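Local coordinates for protein mevalonate kinase, putative (Leishmania major, PDB 2HFS) that probably phosphorylates (R)-mevalonate with ATP to give (R)-5-phosphomevalonate and ADP, an early step of isopentenyl diphosphate biosynthesis, as a member of the GHMP kinase family, at residues Pro7-Thr12 with Leu126-Gln131; Leu49-Gly54 with Asp96-Phe101; Gln83-His88 with Asn140-Val145. All coordinates share one frame; numbering follows the deposited sequence.

Contact 1 of 3, residues Pro7-Thr12 with Leu126-Gln131; sequences PVKSKT and LSELYQ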
loop_
_atom_site.group_PDB
_atom_site.type_symbol
_atom_site.label_atom_id
_atom_site.label_comp_id
_atom_site.label_asym_id
_atom_site.label_seq_id
_atom_site.Cartn_x
_atom_site.Cartn_y
_atom_site.Cartn_z
ATOM N N PRO A 7 -3.603 4.792 -30.626
ATOM C CA PRO A 7 -2.529 5.562 -29.989
ATOM C C PRO A 7 -2.337 6.913 -30.647
ATOM O O PRO A 7 -2.251 7.008 -31.881
ATOM C CB PRO A 7 -1.277 4.692 -30.190
ATOM C CG PRO A 7 -1.778 3.355 -30.595
ATOM C CD PRO A 7 -3.071 3.596 -31.304
ATOM N N VAL A 8 -2.295 7.947 -29.822
ATOM C CA VAL A 8 -2.164 9.310 -30.301
ATOM C C VAL A 8 -0.699 9.715 -30.252
ATOM O O VAL A 8 -0.185 10.266 -31.221
ATOM C CB VAL A 8 -3.049 10.296 -29.516
ATOM C CG1 VAL A 8 -2.876 11.717 -30.037
ATOM C CG2 VAL A 8 -4.495 9.898 -29.632
ATOM N N LYS A 9 -0.032 9.411 -29.134
ATOM C CA LYS A 9 1.406 9.611 -28.993
ATOM C C LYS A 9 2.210 8.332 -29.379
ATOM O O LYS A 9 1.688 7.213 -29.334
ATOM C CB LYS A 9 1.741 10.040 -27.550
ATOM C CG LYS A 9 1.096 11.354 -27.110
ATOM C CD LYS A 9 1.593 11.821 -25.738
ATOM C CE LYS A 9 3.057 12.266 -25.748
ATOM N NZ LYS A 9 3.363 13.236 -24.666
ATOM N N SER A 10 3.481 8.506 -29.739
ATOM C CA SER A 10 4.351 7.374 -30.064
ATOM C C SER A 10 5.179 6.916 -28.851
ATOM O O SER A 10 5.692 5.795 -28.814
ATOM C CB SER A 10 5.256 7.695 -31.261
ATOM O OG SER A 10 6.198 8.699 -30.951
ATOM N N LYS A 11 5.302 7.796 -27.868
ATOM C CA LYS A 11 6.086 7.538 -26.677
ATOM C C LYS A 11 5.564 8.483 -25.605
ATOM O O LYS A 11 5.300 9.642 -25.910
ATOM C CB LYS A 11 7.566 7.811 -26.997
ATOM C CG LYS A 11 8.565 7.608 -25.861
ATOM C CD LYS A 11 9.984 8.113 -26.277
ATOM C CE LYS A 11 11.028 7.707 -25.226
ATOM N NZ LYS A 11 12.471 7.923 -25.637
ATOM N N THR A 12 5.411 8.006 -24.360
ATOM C CA THR A 12 5.102 8.915 -23.237
ATOM C C THR A 12 6.274 9.813 -22.862
ATOM O O THR A 12 7.439 9.414 -22.991
ATOM C CB THR A 12 4.608 8.140 -21.984
ATOM O OG1 THR A 12 5.601 7.188 -21.577
ATOM C CG2 THR A 12 3.380 7.324 -22.326
ATOM N N LEU A 126 -1.113 4.811 -20.181
ATOM C CA LEU A 126 -2.058 4.543 -21.260
ATOM C C LEU A 126 -2.883 5.795 -21.541
ATOM O O LEU A 126 -3.085 6.171 -22.718
ATOM C CB LEU A 126 -2.967 3.347 -20.925
ATOM C CG LEU A 126 -2.291 1.967 -20.891
ATOM C CD1 LEU A 126 -3.236 0.917 -20.258
ATOM C CD2 LEU A 126 -1.875 1.524 -22.302
ATOM N N SER A 127 -3.359 6.444 -20.473
ATOM C CA SER A 127 -4.105 7.679 -20.649
ATOM C C SER A 127 -3.268 8.668 -21.447
ATOM O O SER A 127 -3.770 9.300 -22.383
ATOM C CB SER A 127 -4.499 8.294 -19.301
ATOM O OG SER A 127 -5.261 9.479 -19.504
ATOM N N GLU A 128 -1.989 8.789 -21.097
ATOM C CA GLU A 128 -1.128 9.680 -21.866
ATOM C C GLU A 128 -1.062 9.266 -23.331
ATOM O O GLU A 128 -1.354 10.064 -24.216
ATOM C CB GLU A 128 0.287 9.789 -21.307
ATOM C CG GLU A 128 1.117 10.769 -22.127
ATOM C CD GLU A 128 2.494 11.075 -21.587
ATOM O OE1 GLU A 128 2.798 10.715 -20.442
ATOM O OE2 GLU A 128 3.280 11.704 -22.333
ATOM N N LEU A 129 -0.684 8.014 -23.577
ATOM C CA LEU A 129 -0.318 7.592 -24.915
ATOM C C LEU A 129 -1.520 7.588 -25.842
ATOM O O LEU A 129 -1.405 7.951 -27.013
ATOM C CB LEU A 129 0.323 6.214 -24.877
ATOM C CG LEU A 129 1.146 5.872 -26.127
ATOM C CD1 LEU A 129 2.550 6.390 -25.928
ATOM C CD2 LEU A 129 1.179 4.375 -26.304
ATOM N N TYR A 130 -2.675 7.200 -25.298
ATOM C CA TYR A 130 -3.933 7.179 -26.046
ATOM C C TYR A 130 -4.732 8.484 -25.892
ATOM O O TYR A 130 -5.839 8.626 -26.442
ATOM C CB TYR A 130 -4.741 5.924 -25.657
ATOM C CG TYR A 130 -4.043 4.659 -26.139
ATOM C CD1 TYR A 130 -4.404 4.061 -27.338
ATOM C CD2 TYR A 130 -2.981 4.098 -25.410
ATOM C CE1 TYR A 130 -3.740 2.912 -27.801
ATOM C CE2 TYR A 130 -2.304 2.966 -25.867
ATOM C CZ TYR A 130 -2.681 2.391 -27.067
ATOM O OH TYR A 130 -2.026 1.259 -27.492
ATOM N N GLN A 131 -4.145 9.441 -25.173
ATOM C CA GLN A 131 -4.765 10.741 -24.865
ATOM C C GLN A 131 -6.217 10.588 -24.412
ATOM O O GLN A 131 -7.144 11.124 -25.031
ATOM C CB GLN A 131 -4.661 11.724 -26.052
ATOM C CG GLN A 131 -3.262 12.219 -26.380
ATOM C CD GLN A 131 -2.756 13.267 -25.418
ATOM O OE1 GLN A 131 -3.141 14.431 -25.504
ATOM N NE2 GLN A 131 -1.868 12.863 -24.515
#

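Contact 2 of 3, residues Leu49-Gly54 with Asp96-Phe101; sequences LEINPG and DGLKMF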
loop_
_atom_site.group_PDB
_atom_site.type_symbol
_atom_site.label_atom_id
_atom_site.label_comp_id
_atom_site.label_asym_id
_atom_site.label_seq_id
_atom_site.Cartn_x
_atom_site.Cartn_y
_atom_site.Cartn_z
ATOM N N LEU A 49 5.696 4.105 -21.665
ATOM C CA LEU A 49 5.193 3.360 -22.802
ATOM C C LEU A 49 5.663 3.957 -24.124
ATOM O O LEU A 49 5.843 5.159 -24.232
ATOM C CB LEU A 49 3.665 3.380 -22.791
ATOM C CG LEU A 49 2.955 2.687 -21.633
ATOM C CD1 LEU A 49 1.463 2.896 -21.838
ATOM C CD2 LEU A 49 3.285 1.186 -21.607
ATOM N N GLU A 50 5.857 3.099 -25.115
ATOM C CA GLU A 50 6.010 3.535 -26.493
ATOM C C GLU A 50 5.498 2.482 -27.457
ATOM O O GLU A 50 5.442 1.297 -27.126
ATOM C CB GLU A 50 7.454 3.865 -26.786
ATOM C CG GLU A 50 8.407 2.724 -26.510
ATOM C CD GLU A 50 9.820 3.160 -26.787
ATOM O OE1 GLU A 50 10.388 3.894 -25.955
ATOM O OE2 GLU A 50 10.333 2.801 -27.855
ATOM N N ILE A 51 5.123 2.929 -28.647
ATOM C CA ILE A 51 4.586 2.050 -29.678
ATOM C C ILE A 51 5.635 1.056 -30.136
ATOM O O ILE A 51 6.837 1.336 -30.067
ATOM C CB ILE A 51 3.961 2.882 -30.836
ATOM C CG1 ILE A 51 4.992 3.797 -31.512
ATOM C CG2 ILE A 51 2.795 3.718 -30.303
ATOM C CD1 ILE A 51 4.409 4.622 -32.695
ATOM N N ASN A 52 5.185 -0.134 -30.526
ATOM C CA ASN A 52 6.079 -1.186 -30.998
ATOM C C ASN A 52 5.541 -1.621 -32.360
ATOM O O ASN A 52 4.796 -2.579 -32.448
ATOM C CB ASN A 52 6.105 -2.344 -29.982
ATOM C CG ASN A 52 7.438 -3.112 -29.972
ATOM O OD1 ASN A 52 8.450 -2.652 -30.505
ATOM N ND2 ASN A 52 7.437 -4.271 -29.338
ATOM N N PRO A 53 5.847 -0.865 -33.418
ATOM C CA PRO A 53 5.227 -1.130 -34.720
ATOM C C PRO A 53 5.580 -2.522 -35.204
ATOM O O PRO A 53 6.717 -2.957 -35.035
ATOM C CB PRO A 53 5.845 -0.069 -35.621
ATOM C CG PRO A 53 6.241 0.977 -34.713
ATOM C CD PRO A 53 6.780 0.272 -33.490
ATOM N N GLY A 54 4.585 -3.235 -35.733
ATOM C CA GLY A 54 4.782 -4.568 -36.287
ATOM C C GLY A 54 4.887 -5.708 -35.292
ATOM O O GLY A 54 4.860 -6.871 -35.689
ATOM N N ASP A 96 0.084 -3.429 -34.020
ATOM C CA ASP A 96 1.230 -2.809 -33.357
ATOM C C ASP A 96 1.025 -2.885 -31.857
ATOM O O ASP A 96 -0.063 -2.596 -31.356
ATOM C CB ASP A 96 1.361 -1.337 -33.733
ATOM C CG ASP A 96 1.631 -1.126 -35.193
ATOM O OD1 ASP A 96 2.092 -2.086 -35.863
ATOM O OD2 ASP A 96 1.413 -0.021 -35.750
ATOM N N GLY A 97 2.088 -3.236 -31.146
ATOM C CA GLY A 97 2.017 -3.414 -29.710
ATOM C C GLY A 97 2.645 -2.244 -28.985
ATOM O O GLY A 97 2.752 -1.138 -29.532
ATOM N N LEU A 98 3.052 -2.502 -27.745
ATOM C CA LEU A 98 3.681 -1.504 -26.900
ATOM C C LEU A 98 4.902 -2.091 -26.201
ATOM O O LEU A 98 4.906 -3.252 -25.790
ATOM C CB LEU A 98 2.692 -0.994 -25.824
ATOM C CG LEU A 98 1.424 -0.232 -26.256
ATOM C CD1 LEU A 98 0.517 0.076 -25.064
ATOM C CD2 LEU A 98 1.732 1.066 -26.996
ATOM N N LYS A 99 5.929 -1.272 -26.044
ATOM C CA LYS A 99 6.994 -1.591 -25.126
ATOM C C LYS A 99 6.713 -0.841 -23.836
ATOM O O LYS A 99 6.453 0.364 -23.871
ATOM C CB LYS A 99 8.350 -1.190 -25.712
ATOM C CG LYS A 99 8.882 -2.228 -26.707
ATOM C CD LYS A 99 10.130 -1.742 -27.446
ATOM C CE LYS A 99 11.404 -2.144 -26.759
ATOM N NZ LYS A 99 12.594 -1.796 -27.597
HETATM N N MSE A 100 6.775 -1.568 -22.724
HETATM C CA MSE A 100 6.476 -1.048 -21.391
HETATM C C MSE A 100 7.769 -1.080 -20.570
HETATM O O MSE A 100 8.410 -2.134 -20.434
HETATM C CB MSE A 100 5.401 -1.929 -20.746
HETATM C CG MSE A 100 4.842 -1.402 -19.442
HETATM SE SE MSE A 100 3.433 -2.587 -18.713
HETATM C CE MSE A 100 3.189 -1.615 -17.095
ATOM N N PHE A 101 8.175 0.067 -20.041
ATOM C CA PHE A 101 9.292 0.090 -19.098
ATOM C C PHE A 101 8.754 0.369 -17.702
ATOM O O PHE A 101 7.999 1.323 -17.528
ATOM C CB PHE A 101 10.318 1.143 -19.503
ATOM C CG PHE A 101 11.462 1.271 -18.534
ATOM C CD1 PHE A 101 12.604 0.476 -18.680
ATOM C CD2 PHE A 101 11.400 2.180 -17.479
ATOM C CE1 PHE A 101 13.672 0.584 -17.784
ATOM C CE2 PHE A 101 12.467 2.291 -16.563
ATOM C CZ PHE A 101 13.595 1.500 -16.717
#

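Contact 3 of 3, residues Gln83-His88 with Asn140-Val145; sequences QLVLDH and NLSAFV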
loop_
_atom_site.group_PDB
_atom_site.type_symbol
_atom_site.label_atom_id
_atom_site.label_comp_id
_atom_site.label_asym_id
_atom_site.label_seq_id
_atom_site.Cartn_x
_atom_site.Cartn_y
_atom_site.Cartn_z
ATOM N N GLN A 83 -3.638 -7.014 -18.816
ATOM C CA GLN A 83 -4.616 -7.287 -19.853
ATOM C C GLN A 83 -5.988 -6.760 -19.439
ATOM O O GLN A 83 -6.732 -6.235 -20.263
ATOM C CB GLN A 83 -4.656 -8.777 -20.229
ATOM C CG GLN A 83 -5.476 -9.050 -21.497
ATOM C CD GLN A 83 -4.930 -8.298 -22.701
ATOM O OE1 GLN A 83 -3.767 -8.462 -23.057
ATOM N NE2 GLN A 83 -5.764 -7.469 -23.319
ATOM N N LEU A 84 -6.300 -6.872 -18.152
ATOM C CA LEU A 84 -7.548 -6.326 -17.607
ATOM C C LEU A 84 -7.671 -4.829 -17.851
ATOM O O LEU A 84 -8.743 -4.322 -18.221
ATOM C CB LEU A 84 -7.616 -6.613 -16.118
ATOM C CG LEU A 84 -8.167 -8.028 -15.869
ATOM C CD1 LEU A 84 -8.051 -8.401 -14.423
ATOM C CD2 LEU A 84 -9.620 -8.101 -16.336
ATOM N N VAL A 85 -6.558 -4.125 -17.636
ATOM C CA VAL A 85 -6.497 -2.676 -17.850
ATOM C C VAL A 85 -6.616 -2.337 -19.342
ATOM O O VAL A 85 -7.371 -1.438 -19.720
ATOM C CB VAL A 85 -5.210 -2.077 -17.245
ATOM C CG1 VAL A 85 -5.060 -0.564 -17.597
ATOM C CG2 VAL A 85 -5.193 -2.304 -15.725
ATOM N N LEU A 86 -5.871 -3.046 -20.186
ATOM C CA LEU A 86 -5.973 -2.818 -21.626
ATOM C C LEU A 86 -7.412 -2.994 -22.113
ATOM O O LEU A 86 -7.935 -2.123 -22.820
ATOM C CB LEU A 86 -5.036 -3.748 -22.401
ATOM C CG LEU A 86 -3.553 -3.446 -22.200
ATOM C CD1 LEU A 86 -2.644 -4.543 -22.796
ATOM C CD2 LEU A 86 -3.221 -2.129 -22.810
ATOM N N ASP A 87 -8.037 -4.103 -21.726
ATOM C CA ASP A 87 -9.444 -4.380 -22.098
ATOM C C ASP A 87 -10.386 -3.293 -21.576
ATOM O O ASP A 87 -11.268 -2.833 -22.297
ATOM C CB ASP A 87 -9.889 -5.754 -21.594
ATOM C CG ASP A 87 -9.139 -6.904 -22.262
ATOM O OD1 ASP A 87 -8.682 -6.742 -23.414
ATOM O OD2 ASP A 87 -8.951 -8.002 -21.696
ATOM N N HIS A 88 -10.186 -2.878 -20.328
ATOM C CA HIS A 88 -11.007 -1.840 -19.711
ATOM C C HIS A 88 -10.896 -0.522 -20.457
ATOM O O HIS A 88 -11.877 0.196 -20.615
ATOM C CB HIS A 88 -10.606 -1.643 -18.247
ATOM C CG HIS A 88 -11.329 -0.522 -17.566
ATOM N ND1 HIS A 88 -12.649 -0.611 -17.175
ATOM C CD2 HIS A 88 -10.909 0.713 -17.201
ATOM C CE1 HIS A 88 -13.007 0.520 -16.591
ATOM N NE2 HIS A 88 -11.975 1.343 -16.608
ATOM N N ASN A 140 -8.354 5.416 -10.968
ATOM C CA ASN A 140 -8.616 4.562 -9.800
ATOM C C ASN A 140 -9.474 3.328 -10.109
ATOM O O ASN A 140 -9.161 2.231 -9.658
ATOM C CB ASN A 140 -9.202 5.387 -8.645
ATOM C CG ASN A 140 -9.104 4.682 -7.298
ATOM O OD1 ASN A 140 -8.196 3.879 -7.055
ATOM N ND2 ASN A 140 -10.037 4.997 -6.406
ATOM N N LEU A 141 -10.514 3.518 -10.925
ATOM C CA LEU A 141 -11.347 2.436 -11.433
ATOM C C LEU A 141 -10.589 1.485 -12.336
ATOM O O LEU A 141 -10.784 0.267 -12.277
ATOM C CB LEU A 141 -12.539 2.986 -12.218
ATOM C CG LEU A 141 -13.548 1.887 -12.575
ATOM C CD1 LEU A 141 -14.357 1.563 -11.336
ATOM C CD2 LEU A 141 -14.427 2.332 -13.721
ATOM N N SER A 142 -9.742 2.046 -13.191
ATOM C CA SER A 142 -8.945 1.238 -14.097
ATOM C C SER A 142 -8.004 0.367 -13.258
ATOM O O SER A 142 -7.864 -0.824 -13.535
ATOM C CB SER A 142 -8.158 2.135 -15.053
ATOM O OG SER A 142 -7.481 1.365 -16.024
ATOM N N ALA A 143 -7.378 0.974 -12.242
ATOM C CA ALA A 143 -6.479 0.251 -11.336
ATOM C C ALA A 143 -7.275 -0.832 -10.622
ATOM O O ALA A 143 -6.851 -1.980 -10.538
ATOM C CB ALA A 143 -5.823 1.199 -10.342
ATOM N N PHE A 144 -8.465 -0.475 -10.158
ATOM C CA PHE A 144 -9.297 -1.428 -9.433
ATOM C C PHE A 144 -9.614 -2.653 -10.292
ATOM O O PHE A 144 -9.594 -3.793 -9.805
ATOM C CB PHE A 144 -10.587 -0.773 -8.945
ATOM C CG PHE A 144 -11.446 -1.693 -8.116
ATOM C CD1 PHE A 144 -11.157 -1.909 -6.779
ATOM C CD2 PHE A 144 -12.520 -2.355 -8.681
ATOM C CE1 PHE A 144 -11.931 -2.768 -6.014
ATOM C CE2 PHE A 144 -13.296 -3.221 -7.925
ATOM C CZ PHE A 144 -13.007 -3.421 -6.588
ATOM N N VAL A 145 -9.901 -2.416 -11.568
ATOM C CA VAL A 145 -10.239 -3.509 -12.476
ATOM C C VAL A 145 -8.988 -4.376 -12.635
ATOM O O VAL A 145 -9.054 -5.603 -12.553
ATOM C CB VAL A 145 -10.757 -2.971 -13.846
ATOM C CG1 VAL A 145 -10.612 -4.015 -14.959
ATOM C CG2 VAL A 145 -12.195 -2.458 -13.724
#

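Contact 1 of 3, residues Pro7-Thr12 with Leu126-Gln131
Leu129 is the residue round which Pro7-Thr12 wraps at the end of helix 114-130. Its carbonyl oxygen accepts two backbone N-H groups, Val8 N at 2.9 Å and Lys9 N, whose bond is the straighter (168° at hydrogen). On the buried side its CD1 lies against Thr12 N (3.6 Å) and Thr12 CG2, while Thr12 OG1 is turned elsewhere, to Leu49 N. Beside it, at a partly exposed position, Glu128 OE2 takes Lys9 NZ on the anti lone pair in a 2.8 Å salt bridge. Thr13 serves both partners, its N on OE2 and its OG1 with Lys9 NZ, while OE1 is held by Gly14 N and Asn16 ND2. The lysine's bend at chi3 (69°) carries CE toward the carboxylate. Pro7 lies alongside Tyr130, CG meeting ring atom CE1 at 3.4 Å. The solvent side is looser: Val8 rests CB and CG1 on the CG of exposed Gln131, at about a right angle. Gln131 folds back at chi2 (-76°), and its NE2 reaches Glu128 O at 2.9 Å, joining Gln131 N on that oxygen. With positive phi at Gln131 and two bonds returning to the last turn, the helix ends in a Schellman motif, its next carbonyl taken by the N-terminal loop.

Contact 2 of 3, residues Leu49-Gly54 with Asp96-Phe101
An antiparallel strand pairing joins Leu49-Gly54, the end of strand 36-52 and the residues after it, to Asp96-Phe101, that is Asp96 and the start of strand 97-103, within the sheet that helix 114-130 covers. Glu50 and Lys99 form a hydrogen-bonded pair, with Lys99 N to Glu50 O at 2.8 Å and Glu50 N to Lys99 O at 3.1 Å. One such pair further on, Asn52 and Gly97 also exchange two bonds, but here each donor stands above the plane of the carbonyl it meets, 54° out for Asn52 N over Gly97 O. On the face turned to the helix, Leu49 and Met100, a selenomethionine, lie side by side, CD2 of the leucine on CG at 3.7 Å; Leu98 adds its CD2 against Ile51 CA and also reaches Tyr130. The other face carries Glu50, Asn52 and Lys99. There the lysine crosses the asparagine amide, its CG 3.6 Å from Asn52 ND2 and its CD equally close to OD1, laying aliphatic carbons against part of the amide. Beyond the last pair, Asp96 OD1 accepts Gly54 N at 2.7 Å in an almost straight bond (176°), approached from above the carboxylate plane. Strand 58-62 pairs in parallel with the other edge of strand 97-103, which places the antiparallel pair inside the mixed sheet of the GHMP kinase N-terminal domain.

Contact 3 of 3, residues Gln83-His88 with Asn140-Val145
His88 reaches across to helix 136-146 and presents its ring to three residues of it. Its CB points toward the other helix, and CG is anti to the backbone N (chi1 176°). Val145 sets CG2 over one face of the ring, 3.9 Å from ND1, and its other methyl, CG1, lies near His88 CB. Leu141 crosses the histidine side chain at about a right angle and touches it with one methyl, CD2, 3.7 Å from CE1 and oblique to the ring. Ser142 meets the ring on the CD2 atom, with OG and CA both 3.7 Å away, and Ser142 OG finds its hydrogen-bonding partner in Ser123 OG, on helix 114-130, against which Val85 and Ser142 are buried. These are van der Waals contacts, and the two helix segments belong to the N-terminal domain of the GHMP kinase fold, where the segments 83-88 and 140-145 of helices 70-88 and 136-146 make an angle of 134°, their axes 8.7 Å apart at closest. The backbones come close at the small serine, consistent with its size: the CA atoms of Val85 and Ser142 are 5.9 Å apart. Val85 places CG1 against Ser142 OG at 3.5 Å and CG2 near Ser142 O, while also touching Ser123 and Leu126. At the other end, Leu84 points toward Val145 and brings CD1 to within 3.5 Å of the Val145 carbonyl oxygen, its CB lying beside CG1 of the valine.

Helix 114-130 connects all three contacts. Contacts 1 and 2 have centres about 11 Å apart and touch directly: Thr12 N lies 2.9 Å from Leu49 O and Ser10 O equally far from Ile51 N, both probable hydrogen bonds, so the N-terminal loop flanks strand 36-52 on the edge away from strand 97-103. Leu129 CD2 also packs on Leu98 CD2, at 3.4 Å. Contact 3 meets contact 1 through Leu126, whose CD1 is 3.5 Å from Val85 CG1, at a centre separation of about 16 Å. Contacts 2 and 3 do not touch; their nearest atoms are about 5 Å apart. None includes an identified substrate or nucleotide site; they tie the loop, sheet and helices of the N-terminal domain together.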